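Local structure of putative oxidoreductase (Yersinia pestis, 3KUX) at residues G11-G16 with D69-P74; P195-V200 with V218-G223; A235-R240 with I251-D256; G280-S285 with K293-L298. The protein is a putative oxidoreductase that probably binds a nicotinamide dinucleotide in an N-terminal Rossmann domain, next to a C-terminal alpha/beta domain. All coordinates share one frame; numbering follows the deposited sequence.

How the contacts relate
Contact 1 is the buried one. It joins two parallel strands of the N-terminal Rossmann sheet. Contacts 2, 3 and 4 belong to the C-terminal alpha/beta domain and are partly buried. All three reach its mixed sheet, on which contacts 2 and 4 are antiparallel hairpins and contact 3 is a loop crossing a strand end. Contacts 3 and 4 touch: I251 O lies 3.0 Å from I281 N, a probable hydrogen bond between neighbouring strands. The centres of contacts 1 and 4 are about 39 Å apart. Contact 1 combines backbone hydrogen bonds with apolar side chains. Water joins backbone groups in the other three, and aromatic rings take part in contacts 2 and 3.

Contact 1: G11-G16 with D69-P74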
loop_
_atom_site.group_PDB
_atom_site.type_symbol
_atom_site.label_atom_id
_atom_site.label_comp_id
_atom_site.label_asym_id
_atom_site.label_seq_id
_atom_site.Cartn_x
_atom_site.Cartn_y
_atom_site.Cartn_z
ATOM N N GLY A 11 2.676 -19.685 2.662
ATOM C CA GLY A 11 4.074 -19.751 2.242
ATOM C C GLY A 11 4.614 -18.378 1.874
ATOM O O GLY A 11 4.116 -17.729 0.953
ATOM N N LEU A 12 5.631 -17.929 2.603
ATOM C CA LEU A 12 6.242 -16.629 2.348
ATOM C C LEU A 12 7.490 -16.793 1.484
ATOM O O LEU A 12 8.260 -17.736 1.670
ATOM C CB LEU A 12 6.598 -15.947 3.668
ATOM C CG LEU A 12 7.257 -14.570 3.608
ATOM C CD1 LEU A 12 6.359 -13.574 2.913
ATOM C CD2 LEU A 12 7.594 -14.090 5.008
ATOM N N LEU A 13 7.687 -15.876 0.543
ATOM C CA LEU A 13 8.800 -15.976 -0.398
ATOM C C LEU A 13 9.945 -15.016 -0.076
ATOM O O LEU A 13 9.839 -13.807 -0.298
ATOM C CB LEU A 13 8.306 -15.754 -1.830
ATOM C CG LEU A 13 7.814 -16.992 -2.586
ATOM C CD1 LEU A 13 6.977 -17.895 -1.702
ATOM C CD2 LEU A 13 7.048 -16.590 -3.837
ATOM N N GLY A 14 11.037 -15.563 0.448
ATOM C CA GLY A 14 12.212 -14.765 0.783
ATOM C C GLY A 14 12.079 -14.053 2.115
ATOM O O GLY A 14 10.997 -14.014 2.699
ATOM N N TYR A 15 13.184 -13.496 2.602
ATOM C CA TYR A 15 13.157 -12.739 3.849
ATOM C C TYR A 15 13.724 -11.333 3.663
ATOM O O TYR A 15 14.618 -10.903 4.401
ATOM C CB TYR A 15 13.904 -13.476 4.964
ATOM C CG TYR A 15 13.385 -13.142 6.345
ATOM C CD1 TYR A 15 12.326 -13.848 6.899
ATOM C CD2 TYR A 15 13.941 -12.109 7.089
ATOM C CE1 TYR A 15 11.841 -13.542 8.156
ATOM C CE2 TYR A 15 13.464 -11.795 8.348
ATOM C CZ TYR A 15 12.414 -12.514 8.877
ATOM O OH TYR A 15 11.938 -12.207 10.131
ATOM N N GLY A 16 13.196 -10.626 2.670
ATOM C CA GLY A 16 13.597 -9.253 2.417
ATOM C C GLY A 16 13.069 -8.320 3.488
ATOM O O GLY A 16 12.471 -8.758 4.472
ATOM N N ASP A 69 -1.863 -23.271 1.373
ATOM C CA ASP A 69 -3.038 -22.674 0.754
ATOM C C ASP A 69 -2.719 -21.335 0.103
ATOM O O ASP A 69 -3.253 -21.012 -0.958
ATOM C CB ASP A 69 -4.150 -22.494 1.792
ATOM C CG ASP A 69 -4.482 -23.785 2.524
ATOM O OD1 ASP A 69 -4.587 -24.836 1.859
ATOM O OD2 ASP A 69 -4.643 -23.747 3.764
ATOM N N LEU A 70 -1.844 -20.560 0.736
ATOM C CA LEU A 70 -1.571 -19.194 0.287
ATOM C C LEU A 70 -0.084 -18.904 0.096
ATOM O O LEU A 70 0.758 -19.398 0.847
ATOM C CB LEU A 70 -2.171 -18.190 1.269
ATOM C CG LEU A 70 -1.730 -16.741 1.094
ATOM C CD1 LEU A 70 -1.969 -16.270 -0.335
ATOM C CD2 LEU A 70 -2.440 -15.843 2.094
ATOM N N ILE A 71 0.226 -18.093 -0.910
ATOM C CA ILE A 71 1.599 -17.707 -1.210
ATOM C C ILE A 71 1.721 -16.187 -1.295
ATOM O O ILE A 71 1.014 -15.548 -2.073
ATOM C CB ILE A 71 2.051 -18.306 -2.554
ATOM C CG1 ILE A 71 2.169 -19.831 -2.444
ATOM C CG2 ILE A 71 3.356 -17.658 -3.029
ATOM C CD1 ILE A 71 3.275 -20.306 -1.525
ATOM N N VAL A 72 2.611 -15.603 -0.498
ATOM C CA VAL A 72 2.841 -14.161 -0.586
ATOM C C VAL A 72 4.176 -13.892 -1.263
ATOM O O VAL A 72 5.176 -14.554 -0.980
ATOM C CB VAL A 72 2.786 -13.444 0.787
ATOM C CG1 VAL A 72 1.582 -13.920 1.600
ATOM C CG2 VAL A 72 4.070 -13.666 1.555
ATOM N N ILE A 73 4.182 -12.917 -2.160
ATOM C CA ILE A 73 5.337 -12.663 -2.994
ATOM C C ILE A 73 5.807 -11.221 -2.856
ATOM O O ILE A 73 5.303 -10.328 -3.540
ATOM C CB ILE A 73 5.022 -12.997 -4.463
ATOM C CG1 ILE A 73 4.591 -14.463 -4.571
ATOM C CG2 ILE A 73 6.219 -12.698 -5.356
ATOM C CD1 ILE A 73 3.914 -14.827 -5.873
ATOM N N PRO A 74 6.759 -10.987 -1.941
ATOM C CA PRO A 74 7.358 -9.686 -1.710
ATOM C C PRO A 74 8.806 -9.628 -2.188
ATOM O O PRO A 74 9.580 -8.810 -1.693
ATOM C CB PRO A 74 7.329 -9.581 -0.186
ATOM C CG PRO A 74 7.478 -11.013 0.286
ATOM C CD PRO A 74 7.125 -11.930 -0.871
#
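G11, L12 and L13 run beside I71, V72 and I73 as parallel strands of a Rossmann fold. Strand 8-13 is central in this sheet, and 70-73 is its neighbour. Their short axes differ by only 17°. Two backbone hydrogen bonds hold G11: its N donates to L70 O at 2.7 Å, and its O accepts from V72 N at 3.0 Å. A third bond, L13 N to V72 O, is weak at 3.2 Å. I71 CA also offers a C-H to G11 O.

The apolar contacts divide between the two faces of the sheet. L13 works on the face of I71 and I73. Both of its methyls, CD1 and CD2, lie 3.9 Å from I71 CG2. L13 and I73 lie side by side and point the same way. Beyond them, L83 of helix 80-89 packs on both. L12 is on the other face, with V72. There helix 17-28 contributes S19, which touches L12 and P74.

After L13 the chain enters the turn G14-Y15-G16, and G16 is the N-cap of helix 17-28. This is consistent with the glycine-rich dinucleotide-binding turn of Rossmann folds. At its start, P74 CD lies 3.3 Å from L13 O.

Contact 2: P195-V200 with V218-G223; sequences PETLNV and VLSYPG
L198 and N199 face L219 and V218 on antiparallel strands whose short axes run 160° apart. N199 and V218 form a hydrogen-bonded pair: each N donates to the other's O, both at 2.9 Å. L198 and L219 are the next, non-hydrogen-bonded pair. Beyond them S220 N donates to T197 O at 3.0 Å. S220 O accepts from E196 N at 2.6 Å.

The side chains sort by face. L198 and L219 lie side by side on the buried face, with CD1 to CD1 at 3.5 Å. P195 CB packs on L219 CB at 3.8 Å. P195 also covers one face of the Y221 ring. Its CA sits 3.7 Å from the ring centroid, shifted toward the rim, as a CH-pi contact. Y221 OH is bonded to G193 O, which fixes the far end of the ring.

On the other face T197 OG1 stands between the backbone N and the carbonyl carbon (chi1 66°). Here it meets a water that also donates to V218 O at 2.9 Å and, weakly, to T197 O. Helix 176-192 packs on L219 and helix 323-342 on L198. The pair is a beta hairpin of the mixed sheet in the C-terminal alpha/beta domain.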
loop_
_atom_site.group_PDB
_atom_site.type_symbol
_atom_site.label_atom_id
_atom_site.label_comp_id
_atom_site.label_asym_id
_atom_site.label_seq_id
_atom_site.Cartn_x
_atom_site.Cartn_y
_atom_site.Cartn_z
ATOM N N PRO A 195 -9.882 10.228 -11.857
ATOM C CA PRO A 195 -9.865 11.615 -12.300
ATOM C C PRO A 195 -10.155 11.702 -13.796
ATOM O O PRO A 195 -10.305 10.674 -14.450
ATOM C CB PRO A 195 -8.425 12.043 -12.020
ATOM C CG PRO A 195 -7.636 10.790 -12.184
ATOM C CD PRO A 195 -8.528 9.663 -11.730
ATOM N N GLU A 196 -10.240 12.918 -14.325
ATOM C CA GLU A 196 -10.379 13.109 -15.764
ATOM C C GLU A 196 -9.000 13.203 -16.415
ATOM O O GLU A 196 -8.761 12.622 -17.472
ATOM C CB GLU A 196 -11.217 14.351 -16.072
ATOM C CG GLU A 196 -12.680 14.230 -15.651
ATOM C CD GLU A 196 -13.548 15.373 -16.171
ATOM O OE1 GLU A 196 -13.177 16.552 -15.965
ATOM O OE2 GLU A 196 -14.608 15.088 -16.781
ATOM N N THR A 197 -8.089 13.923 -15.770
ATOM C CA THR A 197 -6.720 14.014 -16.246
ATOM C C THR A 197 -5.718 13.835 -15.117
ATOM O O THR A 197 -5.994 14.176 -13.968
ATOM C CB THR A 197 -6.445 15.368 -16.906
ATOM O OG1 THR A 197 -6.534 16.407 -15.922
ATOM C CG2 THR A 197 -7.446 15.629 -18.012
ATOM N N LEU A 198 -4.547 13.308 -15.461
ATOM C CA LEU A 198 -3.429 13.201 -14.527
ATOM C C LEU A 198 -2.239 13.989 -15.060
ATOM O O LEU A 198 -1.784 13.746 -16.174
ATOM C CB LEU A 198 -3.030 11.738 -14.344
ATOM C CG LEU A 198 -1.704 11.514 -13.621
ATOM C CD1 LEU A 198 -1.845 11.861 -12.152
ATOM C CD2 LEU A 198 -1.243 10.084 -13.781
ATOM N N ASN A 199 -1.741 14.936 -14.269
ATOM C CA ASN A 199 -0.569 15.719 -14.657
ATOM C C ASN A 199 0.571 15.550 -13.665
ATOM O O ASN A 199 0.472 15.984 -12.516
ATOM C CB ASN A 199 -0.924 17.196 -14.767
ATOM C CG ASN A 199 0.165 18.010 -15.449
ATOM O OD1 ASN A 199 1.167 17.467 -15.915
ATOM N ND2 ASN A 199 -0.032 19.318 -15.518
ATOM N N VAL A 200 1.661 14.934 -14.103
ATOM C CA VAL A 200 2.748 14.630 -13.179
ATOM C C VAL A 200 4.050 15.326 -13.528
ATOM O O VAL A 200 4.456 15.379 -14.686
ATOM C CB VAL A 200 2.995 13.119 -13.077
ATOM C CG1 VAL A 200 4.230 12.844 -12.233
ATOM C CG2 VAL A 200 1.765 12.428 -12.489
ATOM N N VAL A 218 -1.009 16.161 -10.080
ATOM C CA VAL A 218 -2.320 16.778 -9.981
ATOM C C VAL A 218 -3.356 15.925 -10.705
ATOM O O VAL A 218 -3.253 15.703 -11.913
ATOM C CB VAL A 218 -2.320 18.186 -10.599
ATOM C CG1 VAL A 218 -3.723 18.771 -10.591
ATOM C CG2 VAL A 218 -1.348 19.093 -9.861
ATOM N N LEU A 219 -4.344 15.438 -9.957
ATOM C CA LEU A 219 -5.464 14.690 -10.530
ATOM C C LEU A 219 -6.681 15.593 -10.580
ATOM O O LEU A 219 -7.075 16.171 -9.566
ATOM C CB LEU A 219 -5.774 13.446 -9.701
ATOM C CG LEU A 219 -4.739 12.319 -9.713
ATOM C CD1 LEU A 219 -3.406 12.799 -9.143
ATOM C CD2 LEU A 219 -5.246 11.111 -8.944
ATOM N N SER A 220 -7.276 15.711 -11.760
ATOM C CA SER A 220 -8.349 16.676 -11.982
ATOM C C SER A 220 -9.747 16.040 -12.080
ATOM O O SER A 220 -9.961 15.082 -12.828
ATOM C CB SER A 220 -8.047 17.510 -13.231
ATOM O OG SER A 220 -8.745 18.742 -13.193
ATOM N N TYR A 221 -10.689 16.588 -11.316
ATOM C CA TYR A 221 -12.082 16.140 -11.337
ATOM C C TYR A 221 -13.024 17.329 -11.561
ATOM O O TYR A 221 -12.684 18.468 -11.245
ATOM C CB TYR A 221 -12.466 15.499 -10.003
ATOM C CG TYR A 221 -11.624 14.335 -9.540
ATOM C CD1 TYR A 221 -12.128 13.039 -9.565
ATOM C CD2 TYR A 221 -10.346 14.530 -9.038
ATOM C CE1 TYR A 221 -11.373 11.970 -9.128
ATOM C CE2 TYR A 221 -9.582 13.467 -8.593
ATOM C CZ TYR A 221 -10.101 12.190 -8.642
ATOM O OH TYR A 221 -9.348 11.127 -8.205
ATOM N N PRO A 222 -14.226 17.064 -12.087
ATOM C CA PRO A 222 -15.227 18.117 -12.118
ATOM C C PRO A 222 -15.393 18.740 -10.731
ATOM O O PRO A 222 -15.875 18.083 -9.806
ATOM C CB PRO A 222 -16.505 17.368 -12.504
ATOM C CG PRO A 222 -16.036 16.178 -13.254
ATOM C CD PRO A 222 -14.732 15.789 -12.631
ATOM N N GLY A 223 -14.986 19.993 -10.587
ATOM C CA GLY A 223 -15.164 20.708 -9.332
ATOM C C GLY A 223 -14.300 20.200 -8.195
ATOM O O GLY A 223 -14.590 20.470 -7.030
HETATM O O HOH W 1 -4.702 16.693 -14.189
#

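Contact 3: A235-R240 with I251-D256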
loop_
_atom_site.group_PDB
_atom_site.type_symbol
_atom_site.label_atom_id
_atom_site.label_comp_id
_atom_site.label_asym_id
_atom_site.label_seq_id
_atom_site.Cartn_x
_atom_site.Cartn_y
_atom_site.Cartn_z
ATOM N N ALA A 235 13.461 19.565 4.998
ATOM C CA ALA A 235 13.920 19.599 6.380
ATOM C C ALA A 235 12.757 19.805 7.345
ATOM O O ALA A 235 12.660 19.132 8.375
ATOM C CB ALA A 235 14.962 20.695 6.560
ATOM N N ALA A 236 11.874 20.738 7.005
ATOM C CA ALA A 236 10.717 21.031 7.847
ATOM C C ALA A 236 9.564 20.072 7.570
ATOM O O ALA A 236 9.244 19.767 6.420
ATOM C CB ALA A 236 10.273 22.476 7.663
ATOM N N GLU A 237 8.943 19.593 8.637
ATOM C CA GLU A 237 7.803 18.704 8.523
ATOM C C GLU A 237 6.642 19.442 7.852
ATOM O O GLU A 237 6.309 20.562 8.241
ATOM C CB GLU A 237 7.406 18.219 9.919
ATOM C CG GLU A 237 6.424 17.068 9.943
ATOM C CD GLU A 237 6.646 16.138 11.127
ATOM O OE1 GLU A 237 7.236 16.585 12.138
ATOM O OE2 GLU A 237 6.233 14.956 11.038
ATOM N N THR A 238 6.043 18.828 6.837
ATOM C CA THR A 238 4.857 19.391 6.199
ATOM C C THR A 238 3.660 18.480 6.395
ATOM O O THR A 238 3.816 17.321 6.771
ATOM C CB THR A 238 5.049 19.564 4.699
ATOM O OG1 THR A 238 5.303 18.284 4.111
ATOM C CG2 THR A 238 6.208 20.494 4.417
ATOM N N ALA A 239 2.467 19.005 6.122
ATOM C CA ALA A 239 1.217 18.279 6.377
ATOM C C ALA A 239 1.163 16.972 5.613
ATOM O O ALA A 239 1.639 16.895 4.484
ATOM C CB ALA A 239 0.023 19.135 6.015
ATOM N N ARG A 240 0.587 15.946 6.230
ATOM C CA ARG A 240 0.342 14.684 5.545
ATOM C C ARG A 240 -0.858 14.874 4.622
ATOM O O ARG A 240 -0.769 14.633 3.414
ATOM C CB ARG A 240 0.090 13.559 6.556
ATOM C CG ARG A 240 -0.441 12.253 5.958
ATOM C CD ARG A 240 0.644 11.444 5.244
ATOM N NE ARG A 240 0.060 10.341 4.481
ATOM C CZ ARG A 240 -0.258 10.402 3.189
ATOM N NH1 ARG A 240 -0.036 11.505 2.490
ATOM N NH2 ARG A 240 -0.802 9.352 2.592
ATOM N N ILE A 251 -6.563 19.382 8.390
ATOM C CA ILE A 251 -5.122 19.285 8.197
ATOM C C ILE A 251 -4.544 18.281 9.193
ATOM O O ILE A 251 -4.773 18.397 10.401
ATOM C CB ILE A 251 -4.400 20.653 8.376
ATOM C CG1 ILE A 251 -4.808 21.645 7.285
ATOM C CG2 ILE A 251 -2.896 20.477 8.323
ATOM C CD1 ILE A 251 -6.012 22.478 7.634
ATOM N N LYS A 252 -3.801 17.296 8.690
ATOM C CA LYS A 252 -3.137 16.339 9.573
ATOM C C LYS A 252 -1.634 16.227 9.333
ATOM O O LYS A 252 -1.181 16.186 8.185
ATOM C CB LYS A 252 -3.769 14.943 9.479
ATOM C CG LYS A 252 -2.916 13.883 10.176
ATOM C CD LYS A 252 -3.748 12.824 10.876
ATOM C CE LYS A 252 -3.021 12.272 12.102
ATOM N NZ LYS A 252 -1.614 11.873 11.799
ATOM N N PHE A 253 -0.878 16.147 10.431
ATOM C CA PHE A 253 0.575 15.969 10.386
ATOM C C PHE A 253 1.034 14.584 10.853
ATOM O O PHE A 253 0.299 13.866 11.526
ATOM C CB PHE A 253 1.259 17.031 11.231
ATOM C CG PHE A 253 1.395 18.350 10.547
ATOM C CD1 PHE A 253 2.609 18.729 9.982
ATOM C CD2 PHE A 253 0.317 19.220 10.469
ATOM C CE1 PHE A 253 2.748 19.963 9.344
ATOM C CE2 PHE A 253 0.445 20.451 9.837
ATOM C CZ PHE A 253 1.665 20.824 9.273
ATOM N N GLY A 254 2.263 14.226 10.494
ATOM C CA GLY A 254 2.830 12.929 10.842
ATOM C C GLY A 254 2.554 11.861 9.803
ATOM O O GLY A 254 1.777 12.074 8.869
ATOM N N VAL A 255 3.204 10.711 9.956
ATOM C CA VAL A 255 2.882 9.524 9.160
ATOM C C VAL A 255 2.303 8.438 10.062
ATOM O O VAL A 255 2.359 8.550 11.286
ATOM C CB VAL A 255 4.119 8.956 8.429
ATOM C CG1 VAL A 255 4.672 9.980 7.475
ATOM C CG2 VAL A 255 5.182 8.504 9.427
ATOM N N ASP A 256 1.750 7.391 9.462
ATOM C CA ASP A 256 1.238 6.271 10.250
ATOM C C ASP A 256 2.383 5.599 11.008
ATOM O O ASP A 256 3.471 5.425 10.459
ATOM C CB ASP A 256 0.504 5.267 9.357
ATOM C CG ASP A 256 0.093 4.018 10.104
ATOM O OD1 ASP A 256 -1.123 3.835 10.326
ATOM O OD2 ASP A 256 0.990 3.231 10.480
HETATM O O HOH W 2 3.585 14.800 7.950
#
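A239 sits over one face of the F253 ring. The A239 CA lies over the centre of the ring, 3.8 Å from the centroid and 12° off the ring normal. This is a CH-pi contact. A239 CB reaches F253 CZ and I251 CG2, each at 4.0 Å. The E237 carbonyl O lies at the ring's edge, in its plane.

Next to the ring the backbones meet. R240 N donates to K252 O at 2.6 Å. On the same residue, K252 NZ donates to F253 O at 2.8 Å and forms a salt bridge with D276. R240 CB also packs against G254 O. The R240 side chain then leads away. Its NH1 bonds S153 OG, and its guanidinium makes a cation-pi contact with F155.

The contact lies at the ends of two strands in the mixed sheet of the C-terminal alpha/beta domain. Residues 235-240 are the loop leading into strand 241-245. Residues 251-256 run off the end of its antiparallel neighbour, strand 248-252. The touching parts run 116° apart, so the loop crosses the strand end.

The side toward E237 is looser and more exposed. Here a water replaces direct bonding: it donates to T238 O at 2.8 Å and accepts from G254 N at 2.9 Å. E237 OE2 comes no nearer than 4.0 Å to G254 CA, and its charge is paired with R278.

Contact 4: G280-S285 with K293-L298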
loop_
_atom_site.group_PDB
_atom_site.type_symbol
_atom_site.label_atom_id
_atom_site.label_comp_id
_atom_site.label_asym_id
_atom_site.label_seq_id
_atom_site.Cartn_x
_atom_site.Cartn_y
_atom_site.Cartn_z
ATOM N N GLY A 280 -5.059 15.441 13.995
ATOM C CA GLY A 280 -5.219 16.543 13.066
ATOM C C GLY A 280 -6.281 17.484 13.594
ATOM O O GLY A 280 -6.829 17.264 14.670
ATOM N N ILE A 281 -6.587 18.523 12.829
ATOM C CA ILE A 281 -7.492 19.566 13.290
ATOM C C ILE A 281 -8.580 19.851 12.271
ATOM O O ILE A 281 -8.300 20.024 11.084
ATOM C CB ILE A 281 -6.719 20.867 13.568
ATOM C CG1 ILE A 281 -5.859 20.699 14.823
ATOM C CG2 ILE A 281 -7.674 22.042 13.710
ATOM C CD1 ILE A 281 -4.815 21.768 14.990
ATOM N N VAL A 282 -9.824 19.900 12.733
ATOM C CA VAL A 282 -10.927 20.248 11.848
ATOM C C VAL A 282 -11.349 21.705 12.032
ATOM O O VAL A 282 -11.447 22.198 13.154
ATOM C CB VAL A 282 -12.138 19.323 12.046
ATOM C CG1 VAL A 282 -13.276 19.744 11.122
ATOM C CG2 VAL A 282 -11.743 17.876 11.787
ATOM N N THR A 283 -11.583 22.394 10.924
ATOM C CA THR A 283 -12.036 23.778 10.973
ATOM C C THR A 283 -13.379 23.897 10.278
ATOM O O THR A 283 -13.501 23.567 9.097
ATOM C CB THR A 283 -11.046 24.716 10.280
ATOM O OG1 THR A 283 -9.756 24.583 10.887
ATOM C CG2 THR A 283 -11.516 26.153 10.388
ATOM N N LEU A 284 -14.389 24.359 11.008
ATOM C CA LEU A 284 -15.730 24.444 10.453
ATOM C C LEU A 284 -16.285 25.858 10.471
ATOM O O LEU A 284 -16.032 26.626 11.397
ATOM C CB LEU A 284 -16.673 23.507 11.199
ATOM C CG LEU A 284 -16.235 22.043 11.230
ATOM C CD1 LEU A 284 -17.205 21.220 12.063
ATOM C CD2 LEU A 284 -16.108 21.491 9.815
ATOM N N SER A 285 -17.040 26.187 9.430
ATOM C CA SER A 285 -17.749 27.449 9.356
ATOM C C SER A 285 -19.188 27.199 9.768
ATOM O O SER A 285 -19.923 26.517 9.058
ATOM C CB SER A 285 -17.706 27.987 7.928
ATOM O OG SER A 285 -18.175 29.322 7.869
ATOM N N LYS A 293 -11.292 22.350 16.140
ATOM C CA LYS A 293 -10.930 21.411 17.190
ATOM C C LYS A 293 -10.207 20.207 16.610
ATOM O O LYS A 293 -10.287 19.952 15.410
ATOM C CB LYS A 293 -12.158 20.973 17.993
ATOM C CG LYS A 293 -13.422 20.791 17.181
ATOM C CD LYS A 293 -14.534 20.194 18.044
ATOM C CE LYS A 293 -14.212 18.753 18.444
ATOM N NZ LYS A 293 -15.300 18.119 19.239
ATOM N N PRO A 294 -9.477 19.475 17.461
ATOM C CA PRO A 294 -8.755 18.290 17.025
ATOM C C PRO A 294 -9.701 17.132 16.766
ATOM O O PRO A 294 -10.651 16.927 17.520
ATOM C CB PRO A 294 -7.857 17.970 18.221
ATOM C CG PRO A 294 -8.567 18.541 19.382
ATOM C CD PRO A 294 -9.226 19.784 18.878
ATOM N N LEU A 295 -9.443 16.387 15.698
ATOM C CA LEU A 295 -10.234 15.214 15.377
ATOM C C LEU A 295 -9.511 13.954 15.823
ATOM O O LEU A 295 -8.389 13.684 15.395
ATOM C CB LEU A 295 -10.503 15.148 13.878
ATOM C CG LEU A 295 -11.157 13.866 13.374
ATOM C CD1 LEU A 295 -12.601 13.801 13.827
ATOM C CD2 LEU A 295 -11.069 13.803 11.863
ATOM N N LEU A 296 -10.163 13.191 16.693
ATOM C CA LEU A 296 -9.620 11.934 17.199
ATOM C C LEU A 296 -9.158 11.038 16.055
ATOM O O LEU A 296 -9.958 10.660 15.201
ATOM C CB LEU A 296 -10.691 11.213 18.010
ATOM C CG LEU A 296 -10.296 9.866 18.603
ATOM C CD1 LEU A 296 -9.341 10.085 19.774
ATOM C CD2 LEU A 296 -11.535 9.092 19.033
ATOM N N THR A 297 -7.876 10.694 16.043
ATOM C CA THR A 297 -7.309 9.876 14.969
ATOM C C THR A 297 -7.495 8.377 15.209
ATOM O O THR A 297 -6.977 7.833 16.181
ATOM C CB THR A 297 -5.798 10.134 14.817
ATOM O OG1 THR A 297 -5.574 11.520 14.545
ATOM C CG2 THR A 297 -5.229 9.306 13.690
ATOM N N LEU A 298 -8.217 7.702 14.321
ATOM C CA LEU A 298 -8.329 6.253 14.418
ATOM C C LEU A 298 -6.949 5.600 14.345
ATOM O O LEU A 298 -6.062 6.082 13.635
ATOM C CB LEU A 298 -9.228 5.707 13.316
ATOM C CG LEU A 298 -10.641 6.293 13.326
ATOM C CD1 LEU A 298 -11.495 5.647 12.248
ATOM C CD2 LEU A 298 -11.270 6.124 14.696
HETATM O O HOH W 3 -6.840 13.524 13.329
#
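V282 and K293 form a hydrogen-bonded antiparallel pair. V282 N donates to K293 O at 2.7 Å, and K293 N donates back to V282 O at 3.0 Å. One step along, I281 and P294 are a non-hydrogen-bonded pair with their CA atoms 4.1 Å apart. I281 CA and P294 CA turn C-H groups to K293 O and G280 O. G280 O also accepts from L295 N at 2.9 Å. The short axes of the two strands run 126° apart, well away from strictly antiparallel.

Among the side chains, V282 and L295 share a face. V282 CG2 is the branch that meets L295 CB, at 3.7 Å. On the other face are I281 and P294, both exposed.

A water bridges G280, L295 and T297. It accepts from G280 N at 2.7 Å and donates to L295 O at 2.6 Å and to T297 OG1 at 2.7 Å. T297 OG1 is itself hydrogen-bonded to D279 OD1, just before the first segment, which helps to hold the hydroxyl beside the water.

The two strands form a beta hairpin. Strand 290-295 is at the rim of the mixed sheet within this chain, and 280-285 lies between it and strand 248-252. Y250 of that inner strand touches V282 and L295, while T135 of helix 131-142 packs on L295 and T297.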